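Pre-mRNA-splicing factor 38 (Chaetomium thermophilum, PDB 5F5T) is probably required for pre-mRNA splicing, as a member of the PRP38 family of spliceosomal proteins. Local coordinates at residues Met38-Ala41 with Val42-Arg45; Asp102-Leu105 with Lys106-Tyr110; Arg151-Lys155 with Asn156-Leu160. One frame throughout, in Å; residues are numbered along the deposited sequence.

How the contacts relate
The three contacts follow one another along the chain, each formed within a continuous run of residues, and all belong to the PRP38 region of the protein. Contact 1 spans the N-terminal end of helix 40-48 and the two residues before it, contact 2 the opening turns of helix 102-115, and contact 3 the hairpin of strands 149-153 and 158-162. Their centres lie about 26 Å (1 to 2), 22 Å (1 to 3) and 28 Å (2 to 3) apart, and none touches another. Contacts 2 and 3 sit on opposite sides of the chain's centre. They thus sample separate regions of a mainly helical protein, and of the three, contact 3 alone meets the other protein chain of the assembly.

Contact 1: residues Met38-Ala41 with Val42-Arg45; sequences MEKA and VRER
The guanidinium of Arg-43 lies over the backbone of Lys-40, one face covering Lys-40 CA, which stands 3.4 Å above the plane and over its centre. At its edge NH1 reaches back to Met-38 O at 2.8 Å, a weak bond because the N-H...O angle is only 127°. A bend at chi3 (-64°) folds the group back against this first turn. Lys-40 supplies its aliphatic chain, CG lying 3.2 Å from Arg-43 NH2. With alanine at Arg-43, Met-38 O is likely to lose this donor and the flank of Lys-40 its cover. Glu-39 occupies the N-cap position, and its carbonyl O accepts Arg-43 N at 2.9 Å and 158°, the first of three successive i to i+4 bonds; Lys-40 O to Glu-44 N and Ala-41 O to Arg-45 N continue the series. On the buried side, Met-38 CE meets Val-42 CG1 at 3.6 Å, the two side chains crossing at about a right angle. Glu-39 OE1 forms a salt bridge with Arg-175, while OE2 lies against Val-42 CG2. Met-38 and Val-42 both rest on Leu-89 of helix 87-98 and Arg-43 on Phe-93, while Met-38 touches Thr-179 and Glu-39 touches Ser-180, so the start of helix 40-48 packs on helix 87-98 and the two residues before it also meet strand 179-180.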
loop_
_atom_site.group_PDB
_atom_site.type_symbol
_atom_site.label_atom_id
_atom_site.label_comp_id
_atom_site.label_asym_id
_atom_site.label_seq_id
_atom_site.Cartn_x
_atom_site.Cartn_y
_atom_site.Cartn_z
ATOM N N MET A 38 -10.743 8.227 -6.144
ATOM C CA MET A 38 -10.013 9.394 -5.682
ATOM C C MET A 38 -10.983 10.553 -5.425
ATOM O O MET A 38 -12.013 10.671 -6.094
ATOM C CB MET A 38 -8.930 9.771 -6.691
ATOM C CG MET A 38 -7.756 8.795 -6.653
ATOM S SD MET A 38 -6.538 9.079 -7.943
ATOM C CE MET A 38 -6.204 10.792 -7.608
ATOM N N GLU A 39 -10.663 11.385 -4.438
ATOM C CA GLU A 39 -11.537 12.484 -4.023
ATOM C C GLU A 39 -11.731 13.505 -5.142
ATOM O O GLU A 39 -10.839 13.703 -5.964
ATOM C CB GLU A 39 -10.962 13.166 -2.781
ATOM C CG GLU A 39 -10.381 12.189 -1.775
ATOM C CD GLU A 39 -9.372 12.829 -0.842
ATOM O OE1 GLU A 39 -8.784 12.099 -0.017
ATOM O OE2 GLU A 39 -9.158 14.056 -0.941
ATOM N N LYS A 40 -12.892 14.156 -5.156
ATOM C CA LYS A 40 -13.253 15.087 -6.226
ATOM C C LYS A 40 -12.250 16.229 -6.340
ATOM O O LYS A 40 -11.850 16.606 -7.441
ATOM C CB LYS A 40 -14.658 15.649 -5.993
ATOM C CG LYS A 40 -15.268 16.373 -7.187
ATOM C CD LYS A 40 -16.639 16.937 -6.830
ATOM C CE LYS A 40 -17.087 18.014 -7.807
ATOM N NZ LYS A 40 -17.598 17.422 -9.076
ATOM N N ALA A 41 -11.838 16.755 -5.190
ATOM C CA ALA A 41 -10.878 17.851 -5.131
ATOM C C ALA A 41 -9.580 17.463 -5.831
ATOM O O ALA A 41 -9.052 18.214 -6.658
ATOM C CB ALA A 41 -10.609 18.241 -3.690
ATOM N N VAL A 42 -9.071 16.283 -5.497
ATOM C CA VAL A 42 -7.841 15.795 -6.098
ATOM C C VAL A 42 -8.024 15.533 -7.595
ATOM O O VAL A 42 -7.123 15.813 -8.387
ATOM C CB VAL A 42 -7.356 14.509 -5.406
ATOM C CG1 VAL A 42 -6.041 14.043 -6.006
ATOM C CG2 VAL A 42 -7.199 14.742 -3.912
ATOM N N ARG A 43 -9.195 15.033 -7.989
ATOM C CA ARG A 43 -9.481 14.831 -9.409
ATOM C C ARG A 43 -9.389 16.155 -10.155
ATOM O O ARG A 43 -8.863 16.220 -11.271
ATOM C CB ARG A 43 -10.861 14.212 -9.630
ATOM C CG ARG A 43 -11.093 12.879 -8.956
ATOM C CD ARG A 43 -12.295 12.186 -9.572
ATOM N NE ARG A 43 -13.551 12.906 -9.366
ATOM C CZ ARG A 43 -14.425 12.638 -8.402
ATOM N NH1 ARG A 43 -14.188 11.662 -7.540
ATOM N NH2 ARG A 43 -15.540 13.348 -8.304
ATOM N N GLU A 44 -9.911 17.203 -9.525
ATOM C CA GLU A 44 -9.840 18.546 -10.083
ATOM C C GLU A 44 -8.390 18.982 -10.224
ATOM O O GLU A 44 -7.977 19.434 -11.291
ATOM C CB GLU A 44 -10.603 19.542 -9.207
ATOM C CG GLU A 44 -12.089 19.257 -9.069
ATOM C CD GLU A 44 -12.750 20.124 -8.015
ATOM O OE1 GLU A 44 -12.139 21.136 -7.608
ATOM O OE2 GLU A 44 -13.879 19.797 -7.593
ATOM N N ARG A 45 -7.619 18.844 -9.147
ATOM C CA ARG A 45 -6.214 19.247 -9.163
ATOM C C ARG A 45 -5.452 18.544 -10.281
ATOM O O ARG A 45 -4.600 19.147 -10.938
ATOM C CB ARG A 45 -5.542 18.947 -7.819
ATOM C CG ARG A 45 -6.195 19.608 -6.616
ATOM C CD ARG A 45 -6.332 21.104 -6.807
ATOM N NE ARG A 45 -5.040 21.733 -7.062
ATOM C CZ ARG A 45 -4.860 22.784 -7.855
ATOM N NH1 ARG A 45 -5.892 23.333 -8.479
ATOM N NH2 ARG A 45 -3.643 23.285 -8.023
#

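Contact 2: residues Asp102-Leu105 with Lys106-Tyr110; sequences DDIL and KEYLY
The N-terminal turns of helix 102-115 pair Ile-104 with Tyr-108, one i to i+4 step apart. The two side chains lie side by side and point the same way. Ile-104 CG2 sits over the ring face, 3.8 Å from the ring centroid and 27° off the normal, which meets the geometry of a CH-pi contact. Its nearest ring atom is Tyr-108 CZ at 3.4 Å, so the methyl is displaced toward the hydroxyl end. A chi1 of -55° leaves Ile-104 CG2 anti to the backbone N and beside the carbonyl carbon, from where it meets the ring of Tyr-108. Ile-104 O also stands over a face of the tyrosine ring, 3.4 Å above the plane but offset toward the rim, while accepting Tyr-108 N at 2.9 Å with an N-H...O angle of 165°. Leu-105 CD2 approaches the same ring more loosely, 4.3 Å from Tyr-108 CD2.

The backbone evidence for an alpha-helix is four consecutive i to i+4 bonds, from Lys-106 N to Asp-102 O through Leu-109 N to Leu-105 O. The donors lie tilted from the carbonyl planes, most strongly for Lys-106 N. The helix takes on a wider pi-type turn at 107-110, yet Tyr-110 N still donates to Lys-106 O at 3.0 Å.

The phenol is fixed at its far end as well, since Tyr-108 OH is hydrogen-bonded to Glu-61 O and its ring packs on Ile-64 and Val-65 of helix 61-71. Leu-105 and Leu-109 face helix 117-130, against Tyr-126 and against Ala-123 and Ile-127, respectively. At the start of the helix Asp-102 OD1 forms a salt bridge with Arg-131.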
loop_
_atom_site.group_PDB
_atom_site.type_symbol
_atom_site.label_atom_id
_atom_site.label_comp_id
_atom_site.label_asym_id
_atom_site.label_seq_id
_atom_site.Cartn_x
_atom_site.Cartn_y
_atom_site.Cartn_z
ATOM N N ASP A 102 -6.152 -7.785 -15.861
ATOM C CA ASP A 102 -5.179 -8.518 -15.058
ATOM C C ASP A 102 -3.874 -8.775 -15.803
ATOM O O ASP A 102 -2.808 -8.796 -15.195
ATOM C CB ASP A 102 -5.780 -9.845 -14.584
ATOM C CG ASP A 102 -6.734 -9.666 -13.419
ATOM O OD1 ASP A 102 -7.253 -8.544 -13.239
ATOM O OD2 ASP A 102 -6.974 -10.652 -12.689
ATOM N N ASP A 103 -3.959 -8.967 -17.115
ATOM C CA ASP A 103 -2.773 -9.203 -17.935
ATOM C C ASP A 103 -1.834 -7.995 -17.899
ATOM O O ASP A 103 -0.621 -8.132 -17.681
ATOM C CB ASP A 103 -3.176 -9.540 -19.376
ATOM C CG ASP A 103 -4.463 -8.849 -19.806
ATOM O OD1 ASP A 103 -5.242 -8.428 -18.927
ATOM O OD2 ASP A 103 -4.702 -8.740 -21.029
ATOM N N ILE A 104 -2.407 -6.811 -18.096
ATOM C CA ILE A 104 -1.630 -5.577 -18.129
ATOM C C ILE A 104 -1.004 -5.280 -16.766
ATOM O O ILE A 104 0.169 -4.902 -16.674
ATOM C CB ILE A 104 -2.509 -4.382 -18.552
ATOM C CG1 ILE A 104 -3.191 -4.659 -19.895
ATOM C CG2 ILE A 104 -1.689 -3.111 -18.623
ATOM C CD1 ILE A 104 -2.240 -4.714 -21.072
ATOM N N LEU A 105 -1.780 -5.493 -15.709
ATOM C CA LEU A 105 -1.298 -5.306 -14.346
ATOM C C LEU A 105 -0.176 -6.286 -14.032
ATOM O O LEU A 105 0.801 -5.947 -13.363
ATOM C CB LEU A 105 -2.444 -5.478 -13.351
ATOM C CG LEU A 105 -3.497 -4.371 -13.385
ATOM C CD1 LEU A 105 -4.569 -4.588 -12.326
ATOM C CD2 LEU A 105 -2.828 -3.021 -13.201
ATOM N N LYS A 106 -0.332 -7.505 -14.528
ATOM C CA LYS A 106 0.649 -8.558 -14.326
ATOM C C LYS A 106 1.973 -8.145 -14.963
ATOM O O LYS A 106 3.049 -8.278 -14.349
ATOM C CB LYS A 106 0.120 -9.866 -14.911
ATOM C CG LYS A 106 0.763 -11.129 -14.374
ATOM C CD LYS A 106 0.114 -12.335 -15.029
ATOM C CE LYS A 106 -1.356 -12.447 -14.609
ATOM N NZ LYS A 106 -1.945 -13.806 -14.789
ATOM N N GLU A 107 1.881 -7.614 -16.181
ATOM C CA GLU A 107 3.062 -7.134 -16.892
ATOM C C GLU A 107 3.750 -5.997 -16.150
ATOM O O GLU A 107 4.969 -6.042 -15.922
ATOM C CB GLU A 107 2.702 -6.668 -18.303
ATOM C CG GLU A 107 3.898 -6.112 -19.057
ATOM C CD GLU A 107 3.513 -5.282 -20.264
ATOM O OE1 GLU A 107 4.248 -4.319 -20.568
ATOM O OE2 GLU A 107 2.487 -5.589 -20.908
ATOM N N TYR A 108 2.958 -4.993 -15.766
ATOM C CA TYR A 108 3.493 -3.805 -15.110
ATOM C C TYR A 108 4.257 -4.258 -13.886
ATOM O O TYR A 108 5.476 -4.068 -13.777
ATOM C CB TYR A 108 2.387 -2.843 -14.671
ATOM C CG TYR A 108 1.698 -2.053 -15.764
ATOM C CD1 TYR A 108 2.259 -1.920 -17.025
ATOM C CD2 TYR A 108 0.485 -1.418 -15.516
ATOM C CE1 TYR A 108 1.619 -1.188 -18.015
ATOM C CE2 TYR A 108 -0.156 -0.689 -16.492
ATOM C CZ TYR A 108 0.413 -0.572 -17.740
ATOM O OH TYR A 108 -0.233 0.158 -18.715
ATOM N N LEU A 109 3.516 -4.931 -13.010
ATOM C CA LEU A 109 3.985 -5.311 -11.692
ATOM C C LEU A 109 5.243 -6.162 -11.784
ATOM O O LEU A 109 6.313 -5.746 -11.335
ATOM C CB LEU A 109 2.876 -6.065 -10.948
ATOM C CG LEU A 109 2.953 -6.194 -9.429
ATOM C CD1 LEU A 109 2.763 -4.846 -8.767
ATOM C CD2 LEU A 109 1.908 -7.181 -8.923
ATOM N N TYR A 110 5.141 -7.317 -12.433
ATOM C CA TYR A 110 6.245 -8.261 -12.370
ATOM C C TYR A 110 7.377 -7.899 -13.332
ATOM O O TYR A 110 8.530 -7.732 -12.914
ATOM C CB TYR A 110 5.732 -9.672 -12.645
ATOM C CG TYR A 110 4.723 -10.113 -11.604
ATOM C CD1 TYR A 110 5.102 -10.319 -10.286
ATOM C CD2 TYR A 110 3.391 -10.320 -11.944
ATOM C CE1 TYR A 110 4.180 -10.709 -9.329
ATOM C CE2 TYR A 110 2.463 -10.716 -10.995
ATOM C CZ TYR A 110 2.863 -10.910 -9.689
ATOM O OH TYR A 110 1.943 -11.304 -8.742
#

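Contact 3: residues Arg151-Lys155 with Asn156-Leu160; sequences RRKGK and NGTSL
Strands 151-153 and 158-160 run antiparallel, their directions 141° apart and their axes approaching to 4.5 Å. Arg-152 and Ser-159 form the hydrogen-bonded pair, each backbone N meeting the other's O at 2.9 Å, and the non-hydrogen-bonded pairs Arg-151 with Leu-160 and Lys-153 with Thr-158 flank it. Toward the turn, Gly-154 N donates to Gly-157 O at 3.3 Å. On the face carrying Arg-151, Lys-153, Thr-158 and Leu-160, the Arg-151 side chain folds diagonally across the strands, its bends at chi2 and chi3 (-66° and -49°) turning the guanidinium onto Thr-158. NE and NH2 both hold Thr-158 OG1, which lies close to the guanidinium plane at the edge of the group, 2.9 Å from NE and 3.1 Å from NH2. NH2 also makes a weak bond to Thr-158 O. Above one face of the group pass Ser-159 C and Leu-160 N, each 3.5 Å from the plane. On this same side of the hairpin Lys-153 lays its CD 3.7 Å from Thr-158 CG2. The other face is held more lightly: Arg-152 NE reaches Ser-159 OG in a weak 3.4 Å bond. Beyond the hairpin, Val-75 shares backbone hydrogen bonds with Arg-151 and Lys-153, and Tyr-118 OH of helix 117-130 binds Arg-151 N. Thr-158 OG1 is further hydrogen-bonded to the backbone of another protein chain, which places this hairpin, between helices 133-140 and 163-172 in sequence, at an interface.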
loop_
_atom_site.group_PDB
_atom_site.type_symbol
_atom_site.label_atom_id
_atom_site.label_comp_id
_atom_site.label_asym_id
_atom_site.label_seq_id
_atom_site.Cartn_x
_atom_site.Cartn_y
_atom_site.Cartn_z
ATOM N N ARG A 151 12.049 7.686 -4.081
ATOM C CA ARG A 151 11.955 9.029 -3.534
ATOM C C ARG A 151 10.490 9.301 -3.224
ATOM O O ARG A 151 9.599 8.904 -3.977
ATOM C CB ARG A 151 12.485 10.085 -4.503
ATOM C CG ARG A 151 13.932 9.894 -4.913
ATOM C CD ARG A 151 14.938 10.075 -3.793
ATOM N NE ARG A 151 14.802 11.266 -2.972
ATOM C CZ ARG A 151 15.506 11.443 -1.859
ATOM N NH1 ARG A 151 16.354 10.500 -1.474
ATOM N NH2 ARG A 151 15.366 12.540 -1.128
ATOM N N ARG A 152 10.243 9.972 -2.109
ATOM C CA ARG A 152 8.899 10.383 -1.741
ATOM C C ARG A 152 8.870 11.898 -1.621
ATOM O O ARG A 152 9.801 12.487 -1.088
ATOM C CB ARG A 152 8.493 9.710 -0.432
ATOM C CG ARG A 152 7.243 10.255 0.228
ATOM C CD ARG A 152 6.987 9.500 1.521
ATOM N NE ARG A 152 8.171 9.501 2.379
ATOM C CZ ARG A 152 8.436 8.577 3.297
ATOM N NH1 ARG A 152 7.603 7.561 3.481
ATOM N NH2 ARG A 152 9.539 8.664 4.030
ATOM N N LYS A 153 7.810 12.536 -2.104
ATOM C CA LYS A 153 7.799 13.994 -2.148
ATOM C C LYS A 153 7.419 14.591 -0.804
ATOM O O LYS A 153 6.332 14.346 -0.289
ATOM C CB LYS A 153 6.845 14.503 -3.224
ATOM C CG LYS A 153 6.935 16.006 -3.448
ATOM C CD LYS A 153 8.177 16.382 -4.237
ATOM C CE LYS A 153 8.332 17.893 -4.306
ATOM N NZ LYS A 153 7.064 18.550 -4.725
ATOM N N GLY A 154 8.340 15.372 -0.247
ATOM C CA GLY A 154 8.142 16.046 1.022
ATOM C C GLY A 154 7.793 17.509 0.836
ATOM O O GLY A 154 7.467 17.948 -0.268
ATOM N N LYS A 155 7.845 18.264 1.930
ATOM C CA LYS A 155 7.523 19.687 1.894
ATOM C C LYS A 155 8.492 20.482 1.024
ATOM O O LYS A 155 8.072 21.346 0.252
ATOM C CB LYS A 155 7.495 20.251 3.316
ATOM C CG LYS A 155 6.332 19.719 4.143
ATOM C CD LYS A 155 5.001 20.179 3.558
ATOM C CE LYS A 155 4.211 19.038 2.926
ATOM N NZ LYS A 155 3.345 19.558 1.826
ATOM N N ASN A 156 9.785 20.199 1.152
ATOM C CA ASN A 156 10.773 20.708 0.209
ATOM C C ASN A 156 11.611 19.550 -0.323
ATOM O O ASN A 156 12.120 18.733 0.446
ATOM C CB ASN A 156 11.656 21.788 0.843
ATOM C CG ASN A 156 12.526 21.259 1.969
ATOM O OD1 ASN A 156 13.605 20.712 1.730
ATOM N ND2 ASN A 156 12.075 21.443 3.204
ATOM N N GLY A 157 11.754 19.485 -1.642
ATOM C CA GLY A 157 12.452 18.385 -2.282
ATOM C C GLY A 157 11.797 17.044 -2.012
ATOM O O GLY A 157 10.571 16.922 -2.041
ATOM N N THR A 158 12.613 16.038 -1.721
ATOM C CA THR A 158 12.112 14.693 -1.475
ATOM C C THR A 158 12.883 14.013 -0.352
ATOM O O THR A 158 13.997 14.413 -0.020
ATOM C CB THR A 158 12.205 13.804 -2.739
ATOM O OG1 THR A 158 13.524 13.886 -3.292
ATOM C CG2 THR A 158 11.193 14.237 -3.791
ATOM N N SER A 159 12.279 12.985 0.231
ATOM C CA SER A 159 12.920 12.196 1.270
ATOM C C SER A 159 13.028 10.761 0.782
ATOM O O SER A 159 12.304 10.352 -0.123
ATOM C CB SER A 159 12.126 12.244 2.573
ATOM O OG SER A 159 10.940 11.478 2.462
ATOM N N LEU A 160 13.925 9.994 1.389
ATOM C CA LEU A 160 14.135 8.610 0.986
ATOM C C LEU A 160 13.122 7.656 1.606
ATOM O O LEU A 160 12.804 7.754 2.789
ATOM C CB LEU A 160 15.550 8.167 1.364
ATOM C CG LEU A 160 15.922 6.722 1.031
ATOM C CD1 LEU A 160 15.807 6.463 -0.468
ATOM C CD2 LEU A 160 17.319 6.408 1.532
#